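Local coordinates for CPI (Ascaris lumbricoides, PDB 4IT7), which probably inhibits cysteine-type endopeptidases, acting as a roundworm cystatin, at residues G8-L22 with V45-V59. Numbering follows the deposited sequence.
Sequences GFSTKDVNDPKIQAL and VISAKTQVVAGTNTV
The F9 ring is sandwiched between two side chains of strand 45-51. Over one face lies Q51, its CG 3.8 Å from the ring centroid in a CH-pi contact and its amide plane only 9° from that of the ring; over the opposite face runs the extended K49 chain, with CE in CH-pi contact and NZ 4.4 Å from the centroid as a cation-pi partner. F9 CG stands anti to its own carbonyl carbon (chi1 -78°), which places the ring in this slot, and CE1 also meets V59 CG2.

Backbone bonds zip the edge: S10 and T50 form an antiparallel hydrogen-bonded pair, S10 N to T50 O at 2.8 Å and T50 N to S10 O at 3.0 Å. K12 N then donates to A48 O (2.9 Å), while a water links K12 O to A48 N. The bent K12 chain lays its methylenes against T50 CG2, and NZ ends in a salt bridge to D16 OD2, its hydrogen bond weak; D16 OD1 caps the helix, accepting from K18 N. Q20 NE2 donates to V14 O (2.6 Å) in the carbonyl plane, and a second water joins Q20 NE2 to V45 N.

Apolar packing follows. V14 sets CB 3.9 Å from V45 CB, and both its methyls abut V45 O; I19 CG2 rests on A48 CB (3.8 Å) and its CD1 on T58 CG2, and L22 CD1 meets T58.

In cystatins the N-terminal segment and the QxVxG hairpin loop, here Q51-G55, help form the protease-binding wedge, probably so here. Edge strand 10-11 extends the antiparallel sheet beside 38-51, and helix 17-33 crosses it, L22 reaching I94 of strand 88-97.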
loop_
_atom_site.group_PDB
_atom_site.type_symbol
_atom_site.label_atom_id
_atom_site.label_comp_id
_atom_site.label_asym_id
_atom_site.label_seq_id
_atom_site.Cartn_x
_atom_site.Cartn_y
_atom_site.Cartn_z
ATOM N N GLY A 8 11.035 19.476 1.204
ATOM C CA GLY A 8 9.623 19.226 1.488
ATOM C C GLY A 8 8.990 18.342 0.431
ATOM O O GLY A 8 9.594 18.032 -0.618
ATOM N N PHE A 9 7.767 17.933 0.709
ATOM C CA PHE A 9 7.082 16.979 -0.137
ATOM C C PHE A 9 6.517 17.552 -1.415
ATOM O O PHE A 9 6.108 18.690 -1.451
ATOM C CB PHE A 9 5.970 16.307 0.652
ATOM C CG PHE A 9 6.463 15.249 1.577
ATOM C CD1 PHE A 9 6.581 13.923 1.140
ATOM C CD2 PHE A 9 6.828 15.568 2.875
ATOM C CE1 PHE A 9 7.036 12.950 2.001
ATOM C CE2 PHE A 9 7.271 14.586 3.746
ATOM C CZ PHE A 9 7.380 13.275 3.304
ATOM N N SER A 10 6.477 16.741 -2.464
ATOM C CA SER A 10 5.813 17.147 -3.701
ATOM C C SER A 10 4.795 16.099 -4.240
ATOM O O SER A 10 5.104 14.906 -4.363
ATOM C CB SER A 10 6.847 17.565 -4.756
ATOM O OG SER A 10 7.135 16.505 -5.649
ATOM N N THR A 11 3.584 16.571 -4.533
ATOM C CA THR A 11 2.474 15.756 -5.006
ATOM C C THR A 11 2.887 14.980 -6.209
ATOM O O THR A 11 3.611 15.458 -7.028
ATOM C CB THR A 11 1.262 16.628 -5.385
ATOM O OG1 THR A 11 0.741 17.220 -4.199
ATOM C CG2 THR A 11 0.159 15.806 -6.021
ATOM N N LYS A 12 2.399 13.765 -6.319
ATOM C CA LYS A 12 2.832 12.904 -7.371
ATOM C C LYS A 12 1.548 12.280 -7.884
ATOM O O LYS A 12 0.547 12.267 -7.177
ATOM C CB LYS A 12 3.856 11.901 -6.790
ATOM C CG LYS A 12 4.779 11.233 -7.781
ATOM C CD LYS A 12 5.934 12.126 -8.230
ATOM C CE LYS A 12 7.158 11.307 -8.660
ATOM N NZ LYS A 12 6.852 10.005 -9.328
ATOM N N ASP A 13 1.557 11.806 -9.125
ATOM C CA ASP A 13 0.355 11.287 -9.739
ATOM C C ASP A 13 0.111 9.818 -9.400
ATOM O O ASP A 13 1.000 8.967 -9.581
ATOM C CB ASP A 13 0.381 11.489 -11.240
ATOM C CG ASP A 13 -0.844 10.931 -11.904
ATOM O OD1 ASP A 13 -1.950 10.990 -11.328
ATOM O OD2 ASP A 13 -0.717 10.408 -13.010
ATOM N N VAL A 14 -1.110 9.521 -8.957
ATOM C CA VAL A 14 -1.425 8.188 -8.426
ATOM C C VAL A 14 -1.493 7.131 -9.526
ATOM O O VAL A 14 -1.638 5.941 -9.232
ATOM C CB VAL A 14 -2.688 8.162 -7.515
ATOM C CG1 VAL A 14 -2.714 9.346 -6.561
ATOM C CG2 VAL A 14 -3.952 8.131 -8.344
ATOM N N ASN A 15 -1.378 7.557 -10.789
ATOM C CA ASN A 15 -1.370 6.606 -11.919
ATOM C C ASN A 15 0.032 6.405 -12.527
ATOM O O ASN A 15 0.231 5.594 -13.428
ATOM C CB ASN A 15 -2.418 6.953 -12.989
ATOM C CG ASN A 15 -3.854 6.693 -12.526
ATOM O OD1 ASN A 15 -4.236 5.564 -12.200
ATOM N ND2 ASN A 15 -4.659 7.736 -12.513
ATOM N N ASP A 16 1.009 7.140 -12.021
ATOM C CA ASP A 16 2.398 6.844 -12.329
ATOM C C ASP A 16 2.661 5.331 -12.197
ATOM O O ASP A 16 2.272 4.692 -11.203
ATOM C CB ASP A 16 3.310 7.621 -11.398
ATOM C CG ASP A 16 4.768 7.403 -11.700
ATOM O OD1 ASP A 16 5.147 6.267 -12.052
ATOM O OD2 ASP A 16 5.542 8.373 -11.547
ATOM N N PRO A 17 3.301 4.746 -13.221
ATOM C CA PRO A 17 3.529 3.306 -13.233
ATOM C C PRO A 17 4.396 2.878 -12.058
ATOM O O PRO A 17 4.179 1.807 -11.493
ATOM C CB PRO A 17 4.248 3.068 -14.569
ATOM C CG PRO A 17 3.906 4.247 -15.420
ATOM C CD PRO A 17 3.783 5.402 -14.455
ATOM N N LYS A 18 5.335 3.730 -11.664
ATOM C CA LYS A 18 6.116 3.477 -10.464
ATOM C C LYS A 18 5.292 3.612 -9.156
ATOM O O LYS A 18 5.521 2.861 -8.227
ATOM C CB LYS A 18 7.390 4.354 -10.439
ATOM C CG LYS A 18 8.303 4.207 -9.198
ATOM C CD LYS A 18 8.729 2.760 -8.891
ATOM C CE LYS A 18 9.969 2.652 -7.999
ATOM N NZ LYS A 18 9.886 3.483 -6.764
ATOM N N ILE A 19 4.381 4.585 -9.064
ATOM C CA ILE A 19 3.539 4.713 -7.874
ATOM C C ILE A 19 2.659 3.469 -7.727
ATOM O O ILE A 19 2.599 2.915 -6.643
ATOM C CB ILE A 19 2.676 6.001 -7.834
ATOM C CG1 ILE A 19 3.572 7.243 -7.747
ATOM C CG2 ILE A 19 1.663 5.969 -6.669
ATOM C CD1 ILE A 19 4.468 7.382 -6.531
ATOM N N GLN A 20 2.024 3.028 -8.811
ATOM C CA GLN A 20 1.241 1.803 -8.807
ATOM C C GLN A 20 2.018 0.556 -8.271
ATOM O O GLN A 20 1.557 -0.122 -7.341
ATOM C CB GLN A 20 0.679 1.549 -10.204
ATOM C CG GLN A 20 -0.456 2.513 -10.601
ATOM C CD GLN A 20 -1.745 2.360 -9.773
ATOM O OE1 GLN A 20 -2.176 1.255 -9.477
ATOM N NE2 GLN A 20 -2.367 3.480 -9.419
ATOM N N ALA A 21 3.193 0.286 -8.847
ATOM C CA ALA A 21 4.129 -0.773 -8.386
ATOM C C ALA A 21 4.355 -0.657 -6.904
ATOM O O ALA A 21 4.185 -1.636 -6.170
ATOM C CB ALA A 21 5.465 -0.657 -9.111
ATOM N N LEU A 22 4.697 0.545 -6.446
ATOM C CA LEU A 22 4.910 0.721 -5.027
ATOM C C LEU A 22 3.662 0.419 -4.160
ATOM O O LEU A 22 3.802 -0.222 -3.096
ATOM C CB LEU A 22 5.432 2.120 -4.693
ATOM C CG LEU A 22 6.845 2.588 -5.058
ATOM C CD1 LEU A 22 7.067 3.950 -4.424
ATOM C CD2 LEU A 22 7.989 1.618 -4.761
ATOM N N VAL A 45 -5.521 4.185 -4.958
ATOM C CA VAL A 45 -4.506 4.999 -4.379
ATOM C C VAL A 45 -5.117 6.394 -4.202
ATOM O O VAL A 45 -5.281 7.096 -5.158
ATOM C CB VAL A 45 -3.203 5.007 -5.225
ATOM C CG1 VAL A 45 -2.100 5.655 -4.430
ATOM C CG2 VAL A 45 -2.782 3.592 -5.646
ATOM N N ILE A 46 -5.422 6.780 -2.970
ATOM C CA ILE A 46 -6.011 8.113 -2.674
ATOM C C ILE A 46 -4.992 9.241 -2.981
ATOM O O ILE A 46 -5.303 10.185 -3.706
ATOM C CB ILE A 46 -6.428 8.200 -1.207
ATOM C CG1 ILE A 46 -7.510 7.190 -0.904
ATOM C CG2 ILE A 46 -6.871 9.590 -0.775
ATOM C CD1 ILE A 46 -7.593 6.922 0.600
ATOM N N SER A 47 -3.770 9.142 -2.443
ATOM C CA SER A 47 -2.735 10.126 -2.758
ATOM C C SER A 47 -1.305 9.561 -2.768
ATOM O O SER A 47 -1.070 8.433 -2.308
ATOM C CB SER A 47 -2.835 11.276 -1.782
ATOM O OG SER A 47 -2.490 10.841 -0.490
ATOM N N ALA A 48 -0.362 10.368 -3.272
ATOM C CA ALA A 48 1.033 9.970 -3.397
ATOM C C ALA A 48 1.869 11.214 -3.383
ATOM O O ALA A 48 1.553 12.175 -4.064
ATOM C CB ALA A 48 1.242 9.224 -4.694
ATOM N N LYS A 49 2.940 11.217 -2.603
ATOM C CA LYS A 49 3.797 12.379 -2.539
ATOM C C LYS A 49 5.215 11.958 -2.198
ATOM O O LYS A 49 5.426 11.124 -1.304
ATOM C CB LYS A 49 3.289 13.339 -1.483
ATOM C CG LYS A 49 3.340 12.774 -0.085
ATOM C CD LYS A 49 2.663 13.741 0.866
ATOM C CE LYS A 49 3.093 13.478 2.291
ATOM N NZ LYS A 49 2.586 14.555 3.191
ATOM N N THR A 50 6.181 12.566 -2.881
ATOM C CA THR A 50 7.583 12.197 -2.729
ATOM C C THR A 50 8.428 13.370 -2.246
ATOM O O THR A 50 8.174 14.534 -2.582
ATOM C CB THR A 50 8.155 11.586 -4.022
ATOM O OG1 THR A 50 8.395 12.625 -4.970
ATOM C CG2 THR A 50 7.173 10.594 -4.644
ATOM N N GLN A 51 9.377 13.065 -1.373
ATOM C CA GLN A 51 10.420 13.978 -1.040
ATOM C C GLN A 51 11.763 13.312 -1.308
ATOM O O GLN A 51 11.855 12.090 -1.462
ATOM C CB GLN A 51 10.302 14.450 0.397
ATOM C CG GLN A 51 10.437 13.378 1.439
ATOM C CD GLN A 51 10.740 13.975 2.785
ATOM O OE1 GLN A 51 10.743 15.202 2.942
ATOM N NE2 GLN A 51 11.000 13.119 3.776
ATOM N N VAL A 52 12.800 14.135 -1.406
ATOM C CA VAL A 52 14.104 13.678 -1.874
ATOM C C VAL A 52 15.228 14.325 -1.091
ATOM O O VAL A 52 16.246 14.679 -1.673
ATOM C CB VAL A 52 14.352 13.945 -3.387
ATOM C CG1 VAL A 52 13.705 12.910 -4.288
ATOM C CG2 VAL A 52 13.967 15.373 -3.786
ATOM N N VAL A 53 15.049 14.461 0.218
ATOM C CA VAL A 53 16.102 14.978 1.079
ATOM C C VAL A 53 17.212 13.929 1.356
ATOM O O VAL A 53 18.385 14.273 1.307
ATOM C CB VAL A 53 15.519 15.646 2.359
ATOM C CG1 VAL A 53 14.460 14.769 3.029
ATOM C CG2 VAL A 53 16.605 16.159 3.312
ATOM N N ALA A 54 16.855 12.666 1.609
ATOM C CA ALA A 54 17.858 11.614 1.796
ATOM C C ALA A 54 17.417 10.321 1.156
ATOM O O ALA A 54 16.799 9.487 1.808
ATOM C CB ALA A 54 18.115 11.388 3.262
ATOM N N GLY A 55 17.753 10.122 -0.109
ATOM C CA GLY A 55 17.103 9.069 -0.898
ATOM C C GLY A 55 15.652 9.518 -1.150
ATOM O O GLY A 55 15.303 10.633 -0.810
ATOM N N THR A 56 14.822 8.686 -1.776
ATOM C CA THR A 56 13.427 9.059 -2.046
ATOM C C THR A 56 12.507 8.500 -0.973
ATOM O O THR A 56 12.541 7.287 -0.671
ATOM C CB THR A 56 12.954 8.492 -3.385
ATOM O OG1 THR A 56 13.907 8.835 -4.408
ATOM C CG2 THR A 56 11.586 9.052 -3.735
ATOM N N ASN A 57 11.706 9.389 -0.385
ATOM C CA ASN A 57 10.622 8.996 0.479
ATOM C C ASN A 57 9.254 9.272 -0.129
ATOM O O ASN A 57 8.860 10.430 -0.331
ATOM C CB ASN A 57 10.732 9.647 1.864
ATOM C CG ASN A 57 9.837 8.958 2.883
ATOM O OD1 ASN A 57 9.546 7.746 2.801
ATOM N ND2 ASN A 57 9.390 9.713 3.841
ATOM N N THR A 58 8.534 8.195 -0.415
ATOM C CA THR A 58 7.196 8.259 -0.972
ATOM C C THR A 58 6.118 7.901 0.061
ATOM O O THR A 58 6.168 6.814 0.644
ATOM C CB THR A 58 7.054 7.275 -2.137
ATOM O OG1 THR A 58 8.067 7.533 -3.119
ATOM C CG2 THR A 58 5.650 7.384 -2.747
ATOM N N VAL A 59 5.147 8.785 0.272
ATOM C CA VAL A 59 4.065 8.512 1.222
ATOM C C VAL A 59 2.798 8.343 0.403
ATOM O O VAL A 59 2.451 9.200 -0.440
ATOM C CB VAL A 59 3.891 9.574 2.334
ATOM C CG1 VAL A 59 2.635 9.258 3.175
ATOM C CG2 VAL A 59 5.111 9.637 3.239
HETATM O O HOH W 1 -1.384 12.432 -5.400
HETATM O O HOH W 2 -4.687 3.950 -7.970
#